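PDB 3FID: putative outer membrane protein (LpxR) from Salmonella typhimurium, which removes acyl chains from lipid A, modifying the lipopolysaccharide of the bacterial outer membrane. Local coordinates for residues Y33-S42 against L202-T210; W133-Y141 against Y232-K242. All coordinates share one frame; numbering follows the deposited sequence.

Interaction 1 of 2, residues Y33-S42 against L202-T210; sequences YTAGLFLGYS and LSRRGLIHT. With ZN (zinc ion), chain G; ZN (zinc ion), chain D.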
loop_
_atom_site.group_PDB
_atom_site.type_symbol
_atom_site.label_atom_id
_atom_site.label_comp_id
_atom_site.label_asym_id
_atom_site.label_seq_id
_atom_site.Cartn_x
_atom_site.Cartn_y
_atom_site.Cartn_z
ATOM N N TYR A 33 -3.331 5.707 -8.215
ATOM C CA TYR A 33 -3.249 5.854 -6.759
ATOM C C TYR A 33 -2.547 7.171 -6.514
ATOM O O TYR A 33 -1.344 7.310 -6.737
ATOM C CB TYR A 33 -2.470 4.683 -6.169
ATOM C CG TYR A 33 -2.231 4.706 -4.682
ATOM C CD1 TYR A 33 -1.071 4.134 -4.134
ATOM C CD2 TYR A 33 -3.174 5.243 -3.806
ATOM C CE1 TYR A 33 -0.850 4.114 -2.730
ATOM C CE2 TYR A 33 -2.960 5.218 -2.398
ATOM C CZ TYR A 33 -1.806 4.664 -1.879
ATOM O OH TYR A 33 -1.620 4.656 -0.492
ATOM N N THR A 34 -3.328 8.167 -6.125
ATOM C CA THR A 34 -2.815 9.532 -6.118
ATOM C C THR A 34 -2.210 9.998 -4.762
ATOM O O THR A 34 -1.236 10.764 -4.744
ATOM C CB THR A 34 -3.839 10.566 -6.721
ATOM O OG1 THR A 34 -3.162 11.799 -6.988
ATOM C CG2 THR A 34 -5.031 10.827 -5.810
ATOM N N ALA A 35 -2.754 9.529 -3.647
ATOM C CA ALA A 35 -2.216 9.900 -2.350
ATOM C C ALA A 35 -2.526 8.844 -1.314
ATOM O O ALA A 35 -3.584 8.224 -1.330
ATOM C CB ALA A 35 -2.807 11.275 -1.887
ATOM N N GLY A 36 -1.614 8.684 -0.358
ATOM C CA GLY A 36 -1.909 7.888 0.827
ATOM C C GLY A 36 -1.376 8.578 2.072
ATOM O O GLY A 36 -0.318 9.230 2.027
ATOM N N LEU A 37 -2.135 8.472 3.160
ATOM C CA LEU A 37 -1.667 8.858 4.512
ATOM C C LEU A 37 -1.991 7.710 5.450
ATOM O O LEU A 37 -3.093 7.145 5.391
ATOM C CB LEU A 37 -2.359 10.127 5.024
ATOM C CG LEU A 37 -1.678 10.726 6.294
ATOM C CD1 LEU A 37 -0.154 10.879 6.159
ATOM C CD2 LEU A 37 -2.278 12.089 6.682
ATOM N N PHE A 38 -1.043 7.379 6.318
ATOM C CA PHE A 38 -1.173 6.233 7.223
ATOM C C PHE A 38 -0.440 6.585 8.520
ATOM O O PHE A 38 0.668 7.114 8.486
ATOM C CB PHE A 38 -0.559 4.974 6.535
ATOM C CG PHE A 38 -0.393 3.766 7.436
ATOM C CD1 PHE A 38 0.669 3.696 8.326
ATOM C CD2 PHE A 38 -1.250 2.660 7.323
ATOM C CE1 PHE A 38 0.860 2.579 9.155
ATOM C CE2 PHE A 38 -1.078 1.508 8.144
ATOM C CZ PHE A 38 -0.007 1.485 9.075
ATOM N N LEU A 39 -1.083 6.306 9.647
ATOM C CA LEU A 39 -0.469 6.447 10.969
ATOM C C LEU A 39 -0.731 5.140 11.679
ATOM O O LEU A 39 -1.868 4.627 11.681
ATOM C CB LEU A 39 -1.075 7.650 11.711
ATOM C CG LEU A 39 -0.565 8.068 13.098
ATOM C CD1 LEU A 39 0.936 8.377 13.133
ATOM C CD2 LEU A 39 -1.357 9.279 13.622
ATOM N N GLY A 40 0.320 4.544 12.230
ATOM C CA GLY A 40 0.163 3.225 12.834
ATOM C C GLY A 40 1.017 3.051 14.085
ATOM O O GLY A 40 2.005 3.744 14.279
ATOM N N TYR A 41 0.594 2.121 14.937
ATOM C CA TYR A 41 1.342 1.777 16.143
ATOM C C TYR A 41 1.390 0.270 16.267
ATOM O O TYR A 41 0.358 -0.381 16.122
ATOM C CB TYR A 41 0.669 2.363 17.391
ATOM C CG TYR A 41 1.360 1.933 18.679
ATOM C CD1 TYR A 41 0.740 1.048 19.580
ATOM C CD2 TYR A 41 2.642 2.390 18.966
ATOM C CE1 TYR A 41 1.396 0.660 20.745
ATOM C CE2 TYR A 41 3.304 1.994 20.099
ATOM C CZ TYR A 41 2.674 1.146 20.991
ATOM O OH TYR A 41 3.365 0.821 22.124
ATOM N N SER A 42 2.592 -0.262 16.530
ATOM C CA SER A 42 2.816 -1.678 16.730
ATOM C C SER A 42 3.359 -1.902 18.129
ATOM O O SER A 42 4.299 -1.257 18.531
ATOM C CB SER A 42 3.851 -2.187 15.733
ATOM O OG SER A 42 3.206 -2.699 14.581
ATOM N N LEU A 202 -1.709 -5.736 2.539
ATOM C CA LEU A 202 -0.879 -6.330 3.581
ATOM C C LEU A 202 0.465 -5.577 3.705
ATOM O O LEU A 202 1.331 -5.966 4.480
ATOM C CB LEU A 202 -0.651 -7.843 3.317
ATOM C CG LEU A 202 -1.672 -8.936 3.699
ATOM C CD1 LEU A 202 -1.866 -9.086 5.223
ATOM C CD2 LEU A 202 -3.025 -8.729 2.972
ATOM N N SER A 203 0.622 -4.466 2.986
ATOM C CA SER A 203 1.862 -3.717 3.068
ATOM C C SER A 203 2.005 -3.098 4.475
ATOM O O SER A 203 1.011 -2.745 5.130
ATOM C CB SER A 203 1.964 -2.709 1.911
ATOM O OG SER A 203 1.243 -1.524 2.170
ATOM N N ARG A 204 3.229 -3.030 4.974
ATOM C CA ARG A 204 3.389 -2.680 6.380
ATOM C C ARG A 204 3.377 -1.158 6.581
ATOM O O ARG A 204 3.143 -0.690 7.698
ATOM C CB ARG A 204 4.596 -3.388 6.987
ATOM C CG ARG A 204 4.362 -4.935 7.186
ATOM C CD ARG A 204 3.736 -5.186 8.563
ATOM N NE ARG A 204 4.790 -5.048 9.560
ATOM C CZ ARG A 204 4.608 -4.794 10.846
ATOM N NH1 ARG A 204 3.386 -4.610 11.344
ATOM N NH2 ARG A 204 5.661 -4.688 11.622
ATOM N N ARG A 205 3.585 -0.412 5.494
ATOM C CA ARG A 205 3.410 1.060 5.476
ATOM C C ARG A 205 4.113 1.743 6.654
ATOM O O ARG A 205 3.532 2.585 7.348
ATOM C CB ARG A 205 1.909 1.429 5.438
ATOM C CG ARG A 205 1.179 0.791 4.235
ATOM C CD ARG A 205 -0.281 1.214 4.139
ATOM N NE ARG A 205 -0.464 2.622 3.752
ATOM C CZ ARG A 205 -1.638 3.132 3.365
ATOM N NH1 ARG A 205 -2.707 2.347 3.315
ATOM N NH2 ARG A 205 -1.748 4.416 2.994
ATOM N N GLY A 206 5.371 1.384 6.874
ATOM C CA GLY A 206 6.145 2.018 7.941
ATOM C C GLY A 206 6.291 1.223 9.232
ATOM O O GLY A 206 7.245 1.429 9.965
ATOM N N LEU A 207 5.355 0.332 9.529
ATOM C CA LEU A 207 5.489 -0.452 10.740
ATOM C C LEU A 207 6.680 -1.400 10.627
ATOM O O LEU A 207 6.961 -1.939 9.557
ATOM C CB LEU A 207 4.207 -1.196 11.066
ATOM C CG LEU A 207 3.015 -0.267 11.314
ATOM C CD1 LEU A 207 1.729 -1.070 11.275
ATOM C CD2 LEU A 207 3.198 0.524 12.643
ATOM N N ILE A 208 7.382 -1.568 11.740
ATOM C CA ILE A 208 8.611 -2.382 11.780
ATOM C C ILE A 208 8.500 -3.407 12.909
ATOM O O ILE A 208 8.116 -3.060 14.022
ATOM C CB ILE A 208 9.875 -1.475 11.978
ATOM C CG1 ILE A 208 10.123 -0.639 10.700
ATOM C CG2 ILE A 208 11.132 -2.319 12.348
ATOM C CD1 ILE A 208 11.181 0.493 10.862
ATOM N N HIS A 209 8.840 -4.659 12.620
ATOM C CA HIS A 209 8.986 -5.676 13.668
ATOM C C HIS A 209 10.469 -5.984 13.718
ATOM O O HIS A 209 11.013 -6.553 12.776
ATOM C CB HIS A 209 8.202 -6.941 13.303
ATOM C CG HIS A 209 8.224 -7.999 14.366
ATOM N ND1 HIS A 209 7.900 -9.313 14.111
ATOM C CD2 HIS A 209 8.545 -7.940 15.682
ATOM C CE1 HIS A 209 8.001 -10.017 15.227
ATOM N NE2 HIS A 209 8.411 -9.213 16.192
ATOM N N THR A 210 11.143 -5.565 14.777
ATOM C CA THR A 210 12.584 -5.786 14.852
ATOM C C THR A 210 13.052 -6.140 16.243
ATOM O O THR A 210 12.459 -5.714 17.229
ATOM C CB THR A 210 13.397 -4.569 14.348
ATOM O OG1 THR A 210 14.783 -4.940 14.252
ATOM C CG2 THR A 210 13.251 -3.357 15.283
HETATM ZN ZN ZN G . -1.509 12.155 -6.554
HETATM ZN ZN ZN D . 4.774 -0.883 22.738
#
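Phe38 and Arg205 carry this contact, in which a wall strand of the LpxR beta-barrel meets a loop folded into the barrel interior. Arg205 lays its aliphatic part over one face of the phenyl ring: CB sits 3.7 Å from the centroid of the Phe38 ring, 6° off the normal, a CH-pi contact. Further along, Arg205 CD comes to 3.6 Å from Phe38 CD2. A bend at chi3 (70°) then turns the guanidinium so that one of its faces rests on Phe38 CB, its plane 27° from that of the ring, with Gly36 CA at its edge. Leu207 approaches the same ring in its plane, CD1 lying 3.8 Å from Phe38 CZ, while its other methyl, CD2, packs against Gly40 C. Arg204 to Leu207 form a type I' turn, closed by Leu207 N to Arg204 O at 3.0 Å, which presents Arg205 and Leu207 to the strand together. Beyond the first shell, Asp58 on strand 49-60 takes a salt bridge from Arg205 NH2 and a hydrogen bond from Tyr33 OH, and Asp196 holds Arg204. Strand 33-44 also carries metal ligands: Tyr41 OH binds one zinc ion, and Thr34 binds another, of which Asp10 is a further ligand. Thr34 reaches that second zinc ion through OG1 and through its backbone O, the latter at 2.3 Å from the metal.

Interaction 2 of 2, residues W133-Y141 against Y232-K242; sequences WQDQIENRY and YTLQGKTLQTK
Asp135 OD1 is gripped by two backbone amides of 232-242: Gln240 N at 2.8 Å comes in nearly along the C-O axis, and Thr241 N, also at 2.8 Å, from above the carboxylate plane. OD2 accepts the Thr241 hydroxyl on its syn side; these three donors from 240-241, with Ala72 N as a further one on OD2, fix the rotation of the carboxylate. CG lies opposite the backbone N (chi1 -162°), which carries the group across to residues 240-241. Backbone bonds follow, Leu239 N to Gln136 O and Glu138 N to Lys237 O (3.0 Å), flanking the single beta bridge between Ile137 and Thr238. Tyr232 closes the other end. Its OH donates to Glu138 O at 2.6 Å from above the carbonyl plane, although that oxygen lies at the edge of the phenol ring. Arg140 CB sits over one face of the Tyr232 ring, 3.8 Å from its centroid in a CH-pi contact; Tyr232 CE2 lies over one face of the guanidinium, the planes 34° apart, and NH1 donates to Asn174 O. Ile137 CG2 meets Tyr232 CE1 at 3.5 Å. On the Glu138 side, one water joins OE1, Tyr232 OH and Lys237 N, and another links OE1 to Lys237 NZ. The contact ties the lead-in to strand 140-157 to the loop leaving helix 232-235, with strand 97-108 against Tyr232 and Thr233, and helix 114-125 against Trp133 and Gln136.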
loop_
_atom_site.group_PDB
_atom_site.type_symbol
_atom_site.label_atom_id
_atom_site.label_comp_id
_atom_site.label_asym_id
_atom_site.label_seq_id
_atom_site.Cartn_x
_atom_site.Cartn_y
_atom_site.Cartn_z
ATOM N N TRP A 133 -14.731 14.998 -8.771
ATOM C CA TRP A 133 -15.040 14.534 -7.424
ATOM C C TRP A 133 -16.560 14.516 -7.171
ATOM O O TRP A 133 -17.026 13.754 -6.362
ATOM C CB TRP A 133 -14.303 15.379 -6.369
ATOM C CG TRP A 133 -12.918 14.885 -6.081
ATOM C CD1 TRP A 133 -11.727 15.514 -6.375
ATOM C CD2 TRP A 133 -12.575 13.664 -5.408
ATOM N NE1 TRP A 133 -10.666 14.746 -5.933
ATOM C CE2 TRP A 133 -11.154 13.609 -5.336
ATOM C CE3 TRP A 133 -13.327 12.623 -4.848
ATOM C CZ2 TRP A 133 -10.461 12.533 -4.731
ATOM C CZ3 TRP A 133 -12.645 11.545 -4.254
ATOM C CH2 TRP A 133 -11.211 11.507 -4.219
ATOM N N GLN A 134 -17.330 15.344 -7.893
ATOM C CA GLN A 134 -18.801 15.346 -7.790
ATOM C C GLN A 134 -19.376 14.024 -8.281
ATOM O O GLN A 134 -20.470 13.636 -7.884
ATOM C CB GLN A 134 -19.435 16.546 -8.573
ATOM C CG GLN A 134 -19.210 16.541 -10.079
ATOM C CD GLN A 134 -19.699 17.822 -10.806
ATOM O OE1 GLN A 134 -20.712 18.434 -10.419
ATOM N NE2 GLN A 134 -18.991 18.209 -11.870
ATOM N N ASP A 135 -18.643 13.358 -9.174
ATOM C CA ASP A 135 -19.076 12.075 -9.735
ATOM C C ASP A 135 -18.246 10.899 -9.173
ATOM O O ASP A 135 -18.056 9.875 -9.839
ATOM C CB ASP A 135 -19.025 12.157 -11.283
ATOM C CG ASP A 135 -19.835 11.069 -11.958
ATOM O OD1 ASP A 135 -20.815 10.578 -11.355
ATOM O OD2 ASP A 135 -19.494 10.731 -13.114
ATOM N N GLN A 136 -17.735 11.053 -7.941
ATOM C CA GLN A 136 -16.954 9.983 -7.284
ATOM C C GLN A 136 -17.766 8.712 -7.022
ATOM O O GLN A 136 -18.994 8.730 -7.108
ATOM C CB GLN A 136 -16.299 10.512 -5.989
ATOM C CG GLN A 136 -17.249 10.824 -4.802
ATOM C CD GLN A 136 -16.461 11.311 -3.595
ATOM O OE1 GLN A 136 -15.615 10.595 -3.088
ATOM N NE2 GLN A 136 -16.723 12.545 -3.151
ATOM N N ILE A 137 -17.077 7.606 -6.712
ATOM C CA ILE A 137 -17.737 6.373 -6.281
ATOM C C ILE A 137 -18.582 6.602 -5.024
ATOM O O ILE A 137 -18.128 7.219 -4.072
ATOM C CB ILE A 137 -16.719 5.194 -6.066
ATOM C CG1 ILE A 137 -15.906 4.933 -7.361
ATOM C CG2 ILE A 137 -17.425 3.922 -5.591
ATOM C CD1 ILE A 137 -16.735 4.481 -8.605
ATOM N N GLU A 138 -19.811 6.095 -5.037
ATOM C CA GLU A 138 -20.756 6.262 -3.922
ATOM C C GLU A 138 -20.424 5.385 -2.708
ATOM O O GLU A 138 -19.730 4.359 -2.845
ATOM C CB GLU A 138 -22.159 5.920 -4.399
ATOM C CG GLU A 138 -22.416 4.430 -4.551
ATOM C CD GLU A 138 -23.802 4.129 -5.152
ATOM O OE1 GLU A 138 -24.053 2.964 -5.504
ATOM O OE2 GLU A 138 -24.609 5.059 -5.292
ATOM N N ASN A 139 -20.960 5.761 -1.543
ATOM C CA ASN A 139 -20.629 5.121 -0.262
ATOM C C ASN A 139 -20.917 3.624 -0.224
ATOM O O ASN A 139 -21.991 3.174 -0.654
ATOM C CB ASN A 139 -21.370 5.782 0.908
ATOM C CG ASN A 139 -20.823 7.157 1.271
ATOM O OD1 ASN A 139 -19.613 7.365 1.320
ATOM N ND2 ASN A 139 -21.730 8.111 1.543
ATOM N N ARG A 140 -19.945 2.864 0.281
ATOM C CA ARG A 140 -20.178 1.526 0.778
ATOM C C ARG A 140 -19.283 1.354 1.981
ATOM O O ARG A 140 -18.080 1.551 1.887
ATOM C CB ARG A 140 -19.901 0.431 -0.246
ATOM C CG ARG A 140 -20.136 -0.942 0.374
ATOM C CD ARG A 140 -19.850 -2.067 -0.553
ATOM N NE ARG A 140 -20.782 -2.130 -1.670
ATOM C CZ ARG A 140 -20.694 -3.045 -2.635
ATOM N NH1 ARG A 140 -19.717 -3.966 -2.599
ATOM N NH2 ARG A 140 -21.569 -3.044 -3.631
ATOM N N TYR A 141 -19.902 1.044 3.119
ATOM C CA TYR A 141 -19.203 0.821 4.377
ATOM C C TYR A 141 -18.930 -0.645 4.419
ATOM O O TYR A 141 -19.717 -1.441 3.888
ATOM C CB TYR A 141 -20.099 1.202 5.562
ATOM C CG TYR A 141 -20.029 2.659 5.875
ATOM C CD1 TYR A 141 -19.142 3.142 6.835
ATOM C CD2 TYR A 141 -20.843 3.578 5.191
ATOM C CE1 TYR A 141 -19.039 4.517 7.107
ATOM C CE2 TYR A 141 -20.758 4.943 5.471
ATOM C CZ TYR A 141 -19.850 5.399 6.430
ATOM O OH TYR A 141 -19.771 6.740 6.700
ATOM N N TYR A 232 -14.015 -2.576 -4.988
ATOM C CA TYR A 232 -15.107 -1.580 -5.010
ATOM C C TYR A 232 -14.691 -0.205 -5.566
ATOM O O TYR A 232 -15.517 0.495 -6.155
ATOM C CB TYR A 232 -15.729 -1.457 -3.607
ATOM C CG TYR A 232 -16.955 -0.567 -3.577
ATOM C CD1 TYR A 232 -16.875 0.734 -3.079
ATOM C CD2 TYR A 232 -18.183 -1.013 -4.105
ATOM C CE1 TYR A 232 -17.999 1.586 -3.065
ATOM C CE2 TYR A 232 -19.319 -0.176 -4.100
ATOM C CZ TYR A 232 -19.207 1.124 -3.595
ATOM O OH TYR A 232 -20.307 1.949 -3.579
ATOM N N THR A 233 -13.418 0.192 -5.412
ATOM C CA THR A 233 -12.948 1.435 -6.052
ATOM C C THR A 233 -13.155 1.415 -7.591
ATOM O O THR A 233 -13.276 2.467 -8.204
ATOM C CB THR A 233 -11.455 1.825 -5.734
ATOM O OG1 THR A 233 -10.552 0.981 -6.467
ATOM C CG2 THR A 233 -11.143 1.733 -4.208
ATOM N N LEU A 234 -13.197 0.210 -8.174
ATOM C CA LEU A 234 -13.344 0.019 -9.624
ATOM C C LEU A 234 -14.749 -0.427 -10.021
ATOM O O LEU A 234 -15.238 -0.070 -11.102
ATOM C CB LEU A 234 -12.325 -1.009 -10.135
ATOM C CG LEU A 234 -10.844 -0.590 -10.034
ATOM C CD1 LEU A 234 -9.933 -1.684 -10.628
ATOM C CD2 LEU A 234 -10.596 0.810 -10.675
ATOM N N GLN A 235 -15.383 -1.205 -9.149
ATOM C CA GLN A 235 -16.685 -1.846 -9.463
ATOM C C GLN A 235 -17.895 -1.096 -8.909
ATOM O O GLN A 235 -19.028 -1.405 -9.265
ATOM C CB GLN A 235 -16.695 -3.273 -8.940
ATOM C CG GLN A 235 -15.645 -4.162 -9.626
ATOM C CD GLN A 235 -15.531 -5.510 -8.981
ATOM O OE1 GLN A 235 -15.438 -5.625 -7.758
ATOM N NE2 GLN A 235 -15.526 -6.546 -9.797
ATOM N N GLY A 236 -17.651 -0.134 -8.038
ATOM C CA GLY A 236 -18.713 0.701 -7.488
ATOM C C GLY A 236 -19.324 1.630 -8.532
ATOM O O GLY A 236 -18.743 1.886 -9.583
ATOM N N LYS A 237 -20.485 2.180 -8.205
ATOM C CA LYS A 237 -21.220 3.041 -9.101
ATOM C C LYS A 237 -20.945 4.509 -8.750
ATOM O O LYS A 237 -20.892 4.866 -7.571
ATOM C CB LYS A 237 -22.708 2.688 -8.938
ATOM C CG LYS A 237 -23.657 3.312 -9.934
ATOM C CD LYS A 237 -25.111 2.930 -9.589
ATOM C CE LYS A 237 -25.803 4.059 -8.813
ATOM N NZ LYS A 237 -27.217 3.721 -8.488
ATOM N N THR A 238 -20.774 5.359 -9.767
ATOM C CA THR A 238 -20.501 6.795 -9.563
ATOM C C THR A 238 -21.746 7.570 -9.093
ATOM O O THR A 238 -22.865 7.171 -9.400
ATOM C CB THR A 238 -20.042 7.464 -10.867
ATOM O OG1 THR A 238 -21.055 7.267 -11.880
ATOM C CG2 THR A 238 -18.683 6.885 -11.343
ATOM N N LEU A 239 -21.532 8.685 -8.382
ATOM C CA LEU A 239 -22.631 9.445 -7.737
ATOM C C LEU A 239 -23.668 10.039 -8.700
ATOM O O LEU A 239 -24.873 9.943 -8.453
ATOM C CB LEU A 239 -22.066 10.594 -6.892
ATOM C CG LEU A 239 -21.583 10.310 -5.479
ATOM C CD1 LEU A 239 -20.993 11.611 -4.903
ATOM C CD2 LEU A 239 -22.745 9.806 -4.610
ATOM N N GLN A 240 -23.178 10.636 -9.786
ATOM C CA GLN A 240 -23.993 11.404 -10.727
ATOM C C GLN A 240 -24.239 10.715 -12.066
ATOM O O GLN A 240 -25.379 10.687 -12.546
ATOM C CB GLN A 240 -23.361 12.751 -10.987
ATOM C CG GLN A 240 -23.251 13.628 -9.769
ATOM C CD GLN A 240 -22.595 14.914 -10.133
ATOM O OE1 GLN A 240 -21.867 14.993 -11.123
ATOM N NE2 GLN A 240 -22.848 15.943 -9.351
ATOM N N THR A 241 -23.196 10.171 -12.687
ATOM C CA THR A 241 -23.407 9.407 -13.932
ATOM C C THR A 241 -23.943 8.010 -13.671
ATOM O O THR A 241 -24.372 7.324 -14.606
ATOM C CB THR A 241 -22.141 9.331 -14.818
ATOM O OG1 THR A 241 -21.008 8.911 -14.033
ATOM C CG2 THR A 241 -21.838 10.683 -15.433
ATOM N N LYS A 242 -23.893 7.563 -12.418
ATOM C CA LYS A 242 -24.440 6.249 -12.023
ATOM C C LYS A 242 -23.938 5.062 -12.850
ATOM O O LYS A 242 -24.710 4.170 -13.212
ATOM C CB LYS A 242 -25.979 6.271 -12.019
ATOM C CG LYS A 242 -26.556 7.219 -10.996
ATOM C CD LYS A 242 -28.075 7.212 -11.024
ATOM C CE LYS A 242 -28.613 8.145 -9.956
ATOM N NZ LYS A 242 -28.040 9.513 -10.127
HETATM O O HOH W 1 -21.962 1.386 -5.623
HETATM O O HOH W 2 -24.905 6.660 -7.439
HETATM O O HOH W 3 -26.302 1.872 -6.534
#

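Overall arrangement
Interaction 1 is largely buried, its centre about 7 Å from the centre of the chain; interaction 2, at one end of the barrel, has its centre about 21 Å from the centre of the chain and is only partly buried. Their centres are 26 Å apart and their nearest atoms about 6 Å, without touching. The chemistry follows the place: 33-42 and 202-210 meet by side-chain packing, with the arginine charges answered by aspartates outside the pair, whereas 133-141 and 232-242 are joined by direct backbone and carboxylate hydrogen bonds and by waters. Strand 49-60 borders both, supplying Asp58 to the first and touching Trp133 and Thr233 in the second. Zinc ligands belong to interaction 1 alone.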